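Local atomic coordinates of isochorismatase hydrolase (Alkaliphilus metalliredigens, PDB entry 3HB7), a protein that is thought to be a hydrolase of the isochorismatase family, though its substrate is not established. Residues V128-C133 with Y165-L170; D121-T126 with Y146-L151; L11-L16 with V132-T137; S104-T109 with T139-N144. All coordinates share one frame; numbering follows the deposited sequence.

Interaction 1. Residues V128-C133 with Y165-L170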
# COMPACT_ATOMS: atom_id res chain seq x y z
N VAL E 128 -30.02 11.37 -19.55
CA VAL E 128 -29.20 10.93 -18.49
C VAL E 128 -29.61 9.52 -18.05
O VAL E 128 -30.76 9.20 -18.11
CB VAL E 128 -29.45 11.95 -17.39
CG1 VAL E 128 -30.05 11.37 -16.21
CG2 VAL E 128 -28.27 12.75 -17.12
N TRP E 129 -28.71 8.68 -17.54
CA TRP E 129 -27.28 8.81 -17.58
C TRP E 129 -26.76 8.23 -18.85
O TRP E 129 -27.28 7.28 -19.33
CB TRP E 129 -26.59 8.03 -16.48
CG TRP E 129 -27.02 8.24 -15.12
CD1 TRP E 129 -28.08 8.93 -14.70
CD2 TRP E 129 -26.39 7.74 -13.96
NE1 TRP E 129 -28.16 8.90 -13.36
CE2 TRP E 129 -27.12 8.16 -12.88
CE3 TRP E 129 -25.27 6.95 -13.74
CZ2 TRP E 129 -26.79 7.83 -11.60
CZ3 TRP E 129 -24.95 6.62 -12.49
CH2 TRP E 129 -25.70 7.06 -11.44
N THR E 130 -25.65 8.76 -19.30
CA THR E 130 -25.10 8.40 -20.56
C THR E 130 -24.78 6.94 -20.60
O THR E 130 -25.03 6.29 -21.59
CB THR E 130 -23.79 9.15 -20.78
OG1 THR E 130 -24.01 10.53 -20.60
CG2 THR E 130 -23.27 8.92 -22.14
N ASN E 131 -24.21 6.43 -19.52
CA ASN E 131 -23.76 5.06 -19.49
C ASN E 131 -24.78 4.09 -18.97
O ASN E 131 -24.53 2.93 -18.94
CB ASN E 131 -22.44 4.96 -18.72
CG ASN E 131 -22.54 5.46 -17.34
OD1 ASN E 131 -22.13 4.81 -16.42
ND2 ASN E 131 -23.12 6.61 -17.18
N VAL E 132 -25.92 4.58 -18.55
CA VAL E 132 -26.94 3.70 -18.05
C VAL E 132 -28.16 3.65 -18.91
O VAL E 132 -28.18 2.97 -19.89
CB VAL E 132 -27.32 4.08 -16.65
CG1 VAL E 132 -28.27 3.09 -16.09
CG2 VAL E 132 -26.10 4.17 -15.82
N CYS E 133 -29.19 4.37 -18.54
CA CYS E 133 -30.45 4.34 -19.26
C CYS E 133 -30.33 4.84 -20.69
O CYS E 133 -30.94 4.31 -21.56
CB CYS E 133 -31.57 5.04 -18.49
SG CYS E 133 -32.07 4.26 -17.01
N TYR E 165 -16.67 7.63 -20.78
CA TYR E 165 -16.60 6.25 -21.21
C TYR E 165 -17.88 5.73 -21.82
O TYR E 165 -17.86 4.84 -22.62
CB TYR E 165 -15.89 5.30 -20.24
CG TYR E 165 -16.55 4.97 -18.94
CD1 TYR E 165 -17.74 4.31 -18.89
CD2 TYR E 165 -15.95 5.27 -17.76
CE1 TYR E 165 -18.32 4.00 -17.71
CE2 TYR E 165 -16.52 4.96 -16.59
CZ TYR E 165 -17.70 4.32 -16.57
OH TYR E 165 -18.27 4.02 -15.39
N GLY E 166 -18.99 6.32 -21.42
CA GLY E 166 -20.27 6.02 -22.02
C GLY E 166 -20.34 6.39 -23.49
O GLY E 166 -20.84 5.64 -24.29
N LEU E 167 -19.80 7.55 -23.82
CA LEU E 167 -19.71 7.98 -25.19
C LEU E 167 -18.84 7.06 -25.99
O LEU E 167 -19.13 6.75 -27.12
CB LEU E 167 -19.21 9.40 -25.26
CG LEU E 167 -20.27 10.35 -24.74
CD1 LEU E 167 -19.82 11.74 -24.66
CD2 LEU E 167 -21.45 10.27 -25.60
N ASN E 168 -17.77 6.60 -25.39
CA ASN E 168 -16.87 5.73 -26.07
C ASN E 168 -17.53 4.43 -26.45
O ASN E 168 -17.37 3.94 -27.54
CB ASN E 168 -15.64 5.49 -25.21
CG ASN E 168 -14.55 4.75 -25.92
OD1 ASN E 168 -14.22 3.66 -25.55
ND2 ASN E 168 -13.97 5.36 -26.93
N ASP E 169 -18.29 3.87 -25.54
CA ASP E 169 -19.05 2.70 -25.85
C ASP E 169 -20.06 3.04 -26.91
O ASP E 169 -20.26 2.31 -27.82
CB ASP E 169 -19.76 2.19 -24.63
CG ASP E 169 -18.99 1.15 -23.91
OD1 ASP E 169 -17.88 0.83 -24.30
OD2 ASP E 169 -19.51 0.65 -22.93
N LEU E 170 -20.69 4.19 -26.78
CA LEU E 170 -21.75 4.56 -27.67
C LEU E 170 -21.27 4.71 -29.10
O LEU E 170 -21.98 4.48 -30.03
CB LEU E 170 -22.51 5.77 -27.17
CG LEU E 170 -23.61 5.39 -26.22
CD1 LEU E 170 -24.19 6.53 -25.56
CD2 LEU E 170 -24.65 4.64 -26.91
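Thr-130 holds CG2 anti to the backbone N, with OG1 beside that N (chi1 -54°), which turns the methyl to Gly-166 and Leu-167 of helix 160-170; in Asn-131, chi1 58° puts CG between backbone N and carbonyl carbon, on the branch whose OD1 nears Tyr-165. The two residues form the middle of a type I beta turn from Trp-129 to Val-132, in the loop that leads from strand 122-126 of the parallel sheet to helix 133-143 in this alpha/beta isochorismatase fold. A cis peptide bond precedes Trp-129. Gly-166 gives the closest backbone approach, its CA 4.4 Å from CA of Asn-131 and 4.1 Å from the CB of that asparagine. Thr-130 CG2 rests over the same turn of helix, 4.1 Å from Leu-167 N and equally far from CD2 of the leucine. Further along, Leu-170 CD1 comes within 4.1 Å of the carbonyl O of Thr-130. The contact is van der Waals packing, and the polar ends of Thr-130 and Asn-131 bond elsewhere, both weakly: Thr-130 OG1 to Ala-156 O and Asn-131 ND2 to Ser-157 OG. A beta carbon on Gly-166 would fall only 3.0 Å from Thr-130 CG2, so the lack of a side chain lets helix and turn come together. At the outer margin the amide of Asn-131 stands 88° to the ring of Tyr-165, with OD1 4.1 Å from OH.

Interaction 2. Residues D121-T126 with Y146-L151; sequences DTVVLT and YKVITL
Strands 122-126 and 147-151 run parallel, their short axes 4.5 Å apart at 22°, as the two strands of a beta-alpha-beta unit whose connection is helix 133-143. Hydrogen bonds alternate between them: Lys-147 N gives to Asp-121 O, Val-123 N to Lys-147 O (2.8 Å), Ile-149 N to Val-123 O (2.9 Å), and Leu-125 N to Ile-149 O; the last, Leu-151 N to Leu-125 O, is weak. On the face of Thr-122 and Val-124, Val-124 and Ile-149 lie side by side, CB to CB 3.8 Å, and Ile-149 CD1 reaches Thr-122 CG2 at 4.0 Å. On the other face, turned to helix 133-143, Leu-125 CD2 is pressed tightly against Val-148 CG1 (3.4 Å). Thr-122 OG1 donates to Asp-121 OD2 (3.0 Å), meeting it from above the carboxylate plane, and also touches Lys-147 CB at 3.4 Å. An alanine in place of Thr-122 would probably leave Asp-121 OD2 without that donor and open a gap beside Ile-149 CD1 and the lysine chain. Asp-121 and Lys-147 mark a partly exposed polar end, whereas the buried centre of Val-123, Val-124, Leu-125, Val-148 and Ile-149 probably keeps water from the backbone bonds.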
# COMPACT_ATOMS: atom_id res chain seq x y z
N ASP E 121 -37.11 6.33 -38.80
CA ASP E 121 -35.96 5.49 -39.03
C ASP E 121 -34.75 5.76 -38.17
O ASP E 121 -33.80 5.04 -38.21
CB ASP E 121 -35.59 5.44 -40.52
CG ASP E 121 -35.09 6.77 -41.05
OD1 ASP E 121 -35.16 6.97 -42.26
OD2 ASP E 121 -34.62 7.61 -40.29
N THR E 122 -34.79 6.83 -37.42
CA THR E 122 -33.64 7.21 -36.65
C THR E 122 -34.03 7.69 -35.30
O THR E 122 -34.92 8.46 -35.16
CB THR E 122 -32.87 8.31 -37.37
OG1 THR E 122 -32.23 7.75 -38.50
CG2 THR E 122 -31.83 8.90 -36.50
N VAL E 123 -33.31 7.25 -34.29
CA VAL E 123 -33.54 7.76 -32.97
C VAL E 123 -32.32 8.48 -32.49
O VAL E 123 -31.24 8.05 -32.74
CB VAL E 123 -33.96 6.66 -31.97
CG1 VAL E 123 -34.89 5.71 -32.61
CG2 VAL E 123 -32.79 5.95 -31.45
N VAL E 124 -32.51 9.59 -31.83
CA VAL E 124 -31.39 10.33 -31.31
C VAL E 124 -31.51 10.56 -29.82
O VAL E 124 -32.55 10.88 -29.33
CB VAL E 124 -31.13 11.64 -32.11
CG1 VAL E 124 -31.79 11.63 -33.45
CG2 VAL E 124 -31.50 12.83 -31.33
N LEU E 125 -30.42 10.39 -29.11
CA LEU E 125 -30.46 10.21 -27.67
C LEU E 125 -30.05 11.39 -26.86
O LEU E 125 -29.03 11.97 -27.09
CB LEU E 125 -29.57 9.04 -27.27
CG LEU E 125 -30.10 7.65 -27.47
CD1 LEU E 125 -31.44 7.61 -26.94
CD2 LEU E 125 -30.11 7.30 -28.89
N THR E 126 -30.87 11.72 -25.88
CA THR E 126 -30.61 12.82 -25.00
C THR E 126 -31.02 12.48 -23.61
O THR E 126 -31.87 11.68 -23.41
CB THR E 126 -31.36 14.08 -25.45
OG1 THR E 126 -32.76 13.85 -25.41
CG2 THR E 126 -30.98 14.44 -26.85
N TYR E 146 -33.20 0.40 -35.90
CA TYR E 146 -33.21 1.82 -36.02
C TYR E 146 -31.79 2.30 -36.17
O TYR E 146 -30.87 1.61 -35.81
CB TYR E 146 -33.84 2.46 -34.81
CG TYR E 146 -35.28 2.10 -34.66
CD1 TYR E 146 -36.16 2.33 -35.67
CD2 TYR E 146 -35.75 1.50 -33.54
CE1 TYR E 146 -37.45 1.99 -35.56
CE2 TYR E 146 -37.03 1.17 -33.42
CZ TYR E 146 -37.88 1.41 -34.44
OH TYR E 146 -39.18 1.08 -34.35
N LYS E 147 -31.63 3.49 -36.70
CA LYS E 147 -30.36 4.15 -36.79
C LYS E 147 -30.28 4.99 -35.58
O LYS E 147 -31.25 5.57 -35.21
CB LYS E 147 -30.31 5.03 -38.02
CG LYS E 147 -29.77 4.34 -39.22
CD LYS E 147 -30.45 4.82 -40.44
CE LYS E 147 -29.83 6.09 -40.92
NZ LYS E 147 -29.97 6.24 -42.37
N VAL E 148 -29.12 5.06 -34.96
CA VAL E 148 -28.97 5.72 -33.68
C VAL E 148 -27.98 6.85 -33.66
O VAL E 148 -26.88 6.70 -34.10
CB VAL E 148 -28.57 4.71 -32.59
CG1 VAL E 148 -28.69 5.30 -31.26
CG2 VAL E 148 -29.38 3.48 -32.69
N ILE E 149 -28.37 7.97 -33.12
CA ILE E 149 -27.50 9.09 -32.95
C ILE E 149 -27.45 9.46 -31.49
O ILE E 149 -28.44 9.48 -30.83
CB ILE E 149 -27.98 10.30 -33.78
CG1 ILE E 149 -27.59 10.12 -35.22
CG2 ILE E 149 -27.35 11.54 -33.35
CD1 ILE E 149 -28.40 10.92 -36.12
N THR E 150 -26.26 9.75 -31.00
CA THR E 150 -26.09 10.14 -29.62
C THR E 150 -25.55 11.53 -29.55
O THR E 150 -24.54 11.82 -30.14
CB THR E 150 -25.05 9.28 -28.91
OG1 THR E 150 -25.26 7.91 -29.20
CG2 THR E 150 -25.12 9.48 -27.47
N LEU E 151 -26.19 12.39 -28.79
CA LEU E 151 -25.78 13.75 -28.72
C LEU E 151 -24.87 13.97 -27.55
O LEU E 151 -25.30 13.97 -26.43
CB LEU E 151 -26.99 14.63 -28.57
CG LEU E 151 -27.57 15.32 -29.78
CD1 LEU E 151 -27.32 14.55 -31.00
CD2 LEU E 151 -29.02 15.53 -29.59

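Interaction 3. Residues L11-L16 with V132-T137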
# COMPACT_ATOMS: atom_id res chain seq x y z
N LEU E 11 -35.29 11.09 -28.30
CA LEU E 11 -35.75 10.55 -27.05
C LEU E 11 -35.12 11.30 -25.91
O LEU E 11 -33.95 11.38 -25.79
CB LEU E 11 -35.42 9.07 -26.95
CG LEU E 11 -35.79 8.30 -28.20
CD1 LEU E 11 -35.36 6.88 -28.15
CD2 LEU E 11 -37.23 8.38 -28.42
N VAL E 12 -35.95 11.85 -25.06
CA VAL E 12 -35.44 12.61 -23.97
C VAL E 12 -35.64 11.79 -22.74
O VAL E 12 -36.73 11.52 -22.34
CB VAL E 12 -36.19 13.93 -23.87
CG1 VAL E 12 -35.62 14.77 -22.81
CG2 VAL E 12 -36.11 14.62 -25.15
N ILE E 13 -34.53 11.38 -22.16
CA ILE E 13 -34.55 10.33 -21.18
C ILE E 13 -34.31 10.78 -19.78
O ILE E 13 -33.25 11.18 -19.43
CB ILE E 13 -33.54 9.25 -21.54
CG1 ILE E 13 -33.98 8.52 -22.79
CG2 ILE E 13 -33.42 8.29 -20.44
CD1 ILE E 13 -32.88 8.05 -23.58
N ASP E 14 -35.34 10.68 -19.00
CA ASP E 14 -35.30 10.86 -17.58
C ASP E 14 -34.88 12.21 -17.03
O ASP E 14 -34.36 12.29 -15.96
CB ASP E 14 -34.48 9.76 -16.95
CG ASP E 14 -35.22 8.47 -16.87
OD1 ASP E 14 -36.43 8.44 -17.08
OD2 ASP E 14 -34.59 7.46 -16.57
N MSE E 15 -35.19 13.28 -17.73
CA MSE E 15 -34.89 14.57 -17.20
C MSE E 15 -36.03 14.90 -16.29
O MSE E 15 -36.95 15.57 -16.66
CB MSE E 15 -34.79 15.57 -18.32
CG MSE E 15 -33.68 15.28 -19.32
SE MSE E 15 -31.91 15.28 -18.68
CE MSE E 15 -31.77 17.12 -18.31
N LEU E 16 -35.93 14.40 -15.08
CA LEU E 16 -37.01 14.37 -14.12
C LEU E 16 -36.66 15.07 -12.82
O LEU E 16 -35.53 15.33 -12.55
CB LEU E 16 -37.39 12.94 -13.81
CG LEU E 16 -37.50 11.93 -14.93
CD1 LEU E 16 -37.86 10.59 -14.36
CD2 LEU E 16 -38.53 12.37 -15.87
N VAL E 132 -25.92 4.58 -18.55
CA VAL E 132 -26.94 3.70 -18.05
C VAL E 132 -28.16 3.65 -18.91
O VAL E 132 -28.18 2.97 -19.89
CB VAL E 132 -27.32 4.08 -16.65
CG1 VAL E 132 -28.27 3.09 -16.09
CG2 VAL E 132 -26.10 4.17 -15.82
N CYS E 133 -29.19 4.37 -18.54
CA CYS E 133 -30.45 4.34 -19.26
C CYS E 133 -30.33 4.84 -20.69
O CYS E 133 -30.94 4.31 -21.56
CB CYS E 133 -31.57 5.04 -18.49
SG CYS E 133 -32.07 4.26 -17.01
N VAL E 134 -29.52 5.84 -20.92
CA VAL E 134 -29.27 6.27 -22.26
C VAL E 134 -28.62 5.20 -23.11
O VAL E 134 -29.03 4.94 -24.19
CB VAL E 134 -28.39 7.51 -22.27
CG1 VAL E 134 -27.95 7.81 -23.61
CG2 VAL E 134 -29.11 8.63 -21.72
N ARG E 135 -27.60 4.56 -22.58
CA ARG E 135 -26.94 3.52 -23.31
C ARG E 135 -27.85 2.36 -23.59
O ARG E 135 -27.78 1.77 -24.64
CB ARG E 135 -25.66 3.08 -22.62
CG ARG E 135 -25.53 1.60 -22.43
CD ARG E 135 -24.97 0.92 -23.62
NE ARG E 135 -23.56 0.72 -23.45
CZ ARG E 135 -22.88 -0.31 -23.93
NH1 ARG E 135 -23.45 -1.25 -24.63
NH2 ARG E 135 -21.59 -0.36 -23.70
N SER E 136 -28.69 2.02 -22.64
CA SER E 136 -29.62 0.93 -22.78
C SER E 136 -30.63 1.14 -23.88
O SER E 136 -30.93 0.26 -24.62
CB SER E 136 -30.39 0.74 -21.50
OG SER E 136 -29.62 0.06 -20.58
N THR E 137 -31.16 2.34 -23.94
CA THR E 137 -32.09 2.72 -24.97
C THR E 137 -31.47 2.69 -26.34
O THR E 137 -32.08 2.26 -27.27
CB THR E 137 -32.72 4.05 -24.65
OG1 THR E 137 -33.13 4.04 -23.30
CG2 THR E 137 -33.89 4.26 -25.47
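Asp-14 and Cys-133 meet where strand 8-13 of the parallel sheet ends and helix 133-143 begins, the place that in isochorismatase-type cysteine hydrolases holds an Asp-Lys-Cys catalytic triad; their positions here are consistent with that site. Asp-14 OD2 lies 4.1 Å from Cys-133 SG and forms a salt bridge with Lys-100, while OD1 accepts from the backbone N of Glu-60. Next to this pair the packing is mostly apolar. Ile-13 CG2, anti to its backbone N, reaches Cys-133 CB at 4.2 Å, and CD1 of the same isoleucine touches Val-134 CG2 at 4.2 Å. Ile-13 and Thr-137 also approach tip to tip, CD1 to OG1 4.0 Å. Further back on the strand, Leu-11 CD1 meets Thr-137 CG2 at 4.0 Å. The threonine hydroxyl is in addition the acceptor for Gly-105 N, so it links the first turns of the helix to the loop after strand 96-100. An alanine at Thr-137 would probably leave Gly-105 N without this acceptor and open a gap beside Leu-11 and Ile-13. Cys-133 O is gripped from opposite faces of its plane, by Thr-137 OG1 at 2.8 Å and by Thr-137 N at 3.1 Å.

Interaction 4. Residues S104-T109 with T139-N144; sequences SGFAHT and TDALAN
Phe-106 and Ser-104 press on Asp-140 from the loop side, and this is the tight part of the contact. Phe-106 CD2 lies 3.4 Å from Asp-140 CB, and the carbonyl carbon of Asp-140 sits over one ring face, 4.1 Å above the plane and shifted toward the rim. With CG beside the backbone N (chi1 -70°), the ring starts out toward the helix and slides past the Asp-140 side chain in the opposite direction. Its CE2 then meets Ala-141 CB at 3.9 Å. Next to it Ser-104 OG hydrogen-bonds Asp-140 OD2; the modelled 2.4 Å is very short and its exact value is doubtful. The same hydroxyl accepts from Phe-106 N at 3.2 Å, closing an ST turn, so one oxygen joins the start of the loop to the carboxylate. The loop follows strand 96-100, and its partner is the last part of helix 133-143, the connecting helix of the beta-alpha-beta unit 122-151. Leu-111 and Leu-115 of helix 111-117 also touch the Phe-106 side chain, which is buried. Matters are looser at the helix end. Asn-144, partly exposed, brings only ND2 near the ring, 3.9 Å from Phe-106 CD1, its amide plane 37° from the ring plane. That ND2 makes a weak hydrogen bond back to Asp-140 O. Beyond Phe-106 the chain turns outward through a type II beta turn to Thr-109, where exposed His-108 projects at the surface and Thr-109 OG1 donates to Gly-105 O at 2.8 Å, on a lone pair.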
# COMPACT_ATOMS: atom_id res chain seq x y z
N SER E 104 -34.09 0.49 -20.14
CA SER E 104 -34.38 0.87 -21.49
C SER E 104 -35.71 1.55 -21.68
O SER E 104 -36.69 1.21 -21.08
CB SER E 104 -34.31 -0.35 -22.37
OG SER E 104 -34.28 -0.04 -23.71
N GLY E 105 -35.71 2.51 -22.56
CA GLY E 105 -36.90 3.14 -23.04
C GLY E 105 -37.79 2.15 -23.74
O GLY E 105 -38.95 2.31 -23.74
N PHE E 106 -37.23 1.14 -24.35
CA PHE E 106 -37.97 0.14 -25.06
C PHE E 106 -38.50 -1.00 -24.22
O PHE E 106 -39.30 -1.74 -24.67
CB PHE E 106 -37.11 -0.45 -26.15
CG PHE E 106 -36.82 0.46 -27.28
CD1 PHE E 106 -37.57 0.42 -28.41
CD2 PHE E 106 -35.75 1.31 -27.25
CE1 PHE E 106 -37.31 1.22 -29.43
CE2 PHE E 106 -35.48 2.11 -28.28
CZ PHE E 106 -36.25 2.06 -29.38
N ALA E 107 -38.02 -1.18 -23.01
CA ALA E 107 -38.28 -2.41 -22.33
C ALA E 107 -39.65 -2.40 -21.69
O ALA E 107 -39.92 -1.63 -20.83
CB ALA E 107 -37.23 -2.65 -21.31
N HIS E 108 -40.51 -3.26 -22.18
CA HIS E 108 -41.88 -3.39 -21.74
C HIS E 108 -42.72 -2.18 -22.02
O HIS E 108 -43.67 -1.94 -21.35
CB HIS E 108 -41.94 -3.74 -20.27
CG HIS E 108 -41.04 -4.86 -19.88
ND1 HIS E 108 -40.06 -4.74 -18.93
CD2 HIS E 108 -40.96 -6.13 -20.33
CE1 HIS E 108 -39.44 -5.88 -18.80
NE2 HIS E 108 -39.97 -6.74 -19.64
N THR E 109 -42.36 -1.42 -23.02
CA THR E 109 -43.08 -0.24 -23.40
C THR E 109 -43.55 -0.34 -24.82
O THR E 109 -43.24 -1.26 -25.52
CB THR E 109 -42.23 0.99 -23.33
OG1 THR E 109 -41.28 0.95 -24.37
CG2 THR E 109 -41.57 1.11 -22.01
N THR E 139 -28.94 0.69 -27.25
CA THR E 139 -28.77 -0.69 -27.61
C THR E 139 -30.05 -1.30 -28.11
O THR E 139 -30.06 -2.06 -29.02
CB THR E 139 -28.29 -1.49 -26.42
OG1 THR E 139 -27.06 -0.96 -25.96
CG2 THR E 139 -28.09 -2.90 -26.77
N ASP E 140 -31.15 -0.98 -27.47
CA ASP E 140 -32.43 -1.47 -27.89
C ASP E 140 -32.86 -0.95 -29.26
O ASP E 140 -33.45 -1.65 -30.00
CB ASP E 140 -33.49 -1.23 -26.83
CG ASP E 140 -33.39 -2.19 -25.70
OD1 ASP E 140 -32.47 -2.99 -25.66
OD2 ASP E 140 -34.24 -2.14 -24.83
N ALA E 141 -32.56 0.29 -29.55
CA ALA E 141 -32.84 0.88 -30.83
C ALA E 141 -32.08 0.18 -31.92
O ALA E 141 -32.63 -0.18 -32.93
CB ALA E 141 -32.49 2.29 -30.79
N LEU E 142 -30.81 -0.07 -31.69
CA LEU E 142 -29.99 -0.81 -32.60
C LEU E 142 -30.55 -2.20 -32.78
O LEU E 142 -30.56 -2.72 -33.85
CB LEU E 142 -28.58 -0.91 -32.04
CG LEU E 142 -27.35 -1.15 -32.89
CD1 LEU E 142 -26.74 -2.50 -32.70
CD2 LEU E 142 -27.49 -0.84 -34.32
N ALA E 143 -31.03 -2.78 -31.70
CA ALA E 143 -31.58 -4.12 -31.74
C ALA E 143 -32.85 -4.20 -32.59
O ALA E 143 -33.20 -5.24 -33.06
CB ALA E 143 -31.81 -4.63 -30.38
N ASN E 144 -33.51 -3.08 -32.76
CA ASN E 144 -34.70 -2.98 -33.56
C ASN E 144 -34.46 -2.37 -34.93
O ASN E 144 -35.36 -1.96 -35.57
CB ASN E 144 -35.79 -2.23 -32.83
CG ASN E 144 -36.46 -3.07 -31.78
OD1 ASN E 144 -37.00 -4.11 -32.07
ND2 ASN E 144 -36.41 -2.63 -30.55

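From the N terminus, strand 8-13 opens the longest loop, which interaction 3 closes on the start of helix 133-143. Residues 104-109 lie inside that span, and interaction 4 carries them past its end to the last turns of the same helix. Interaction 2 starts later still, at strand 122-126, and crosses both in closing on strand 147-151. Interaction 1 starts from residues 128-133, the last two of which it shares with interaction 3, and reaches helix 160-170, crossing interactions 2 and 4. None nests within another. Helix 133-143 is the common piece: strand 8-13, the loop after strand 96-100 and, through Ala-141, strands 122-126 and 147-151 all pack on it, while Leu-167 and Leu-170 join helix 160-170 to Thr-150.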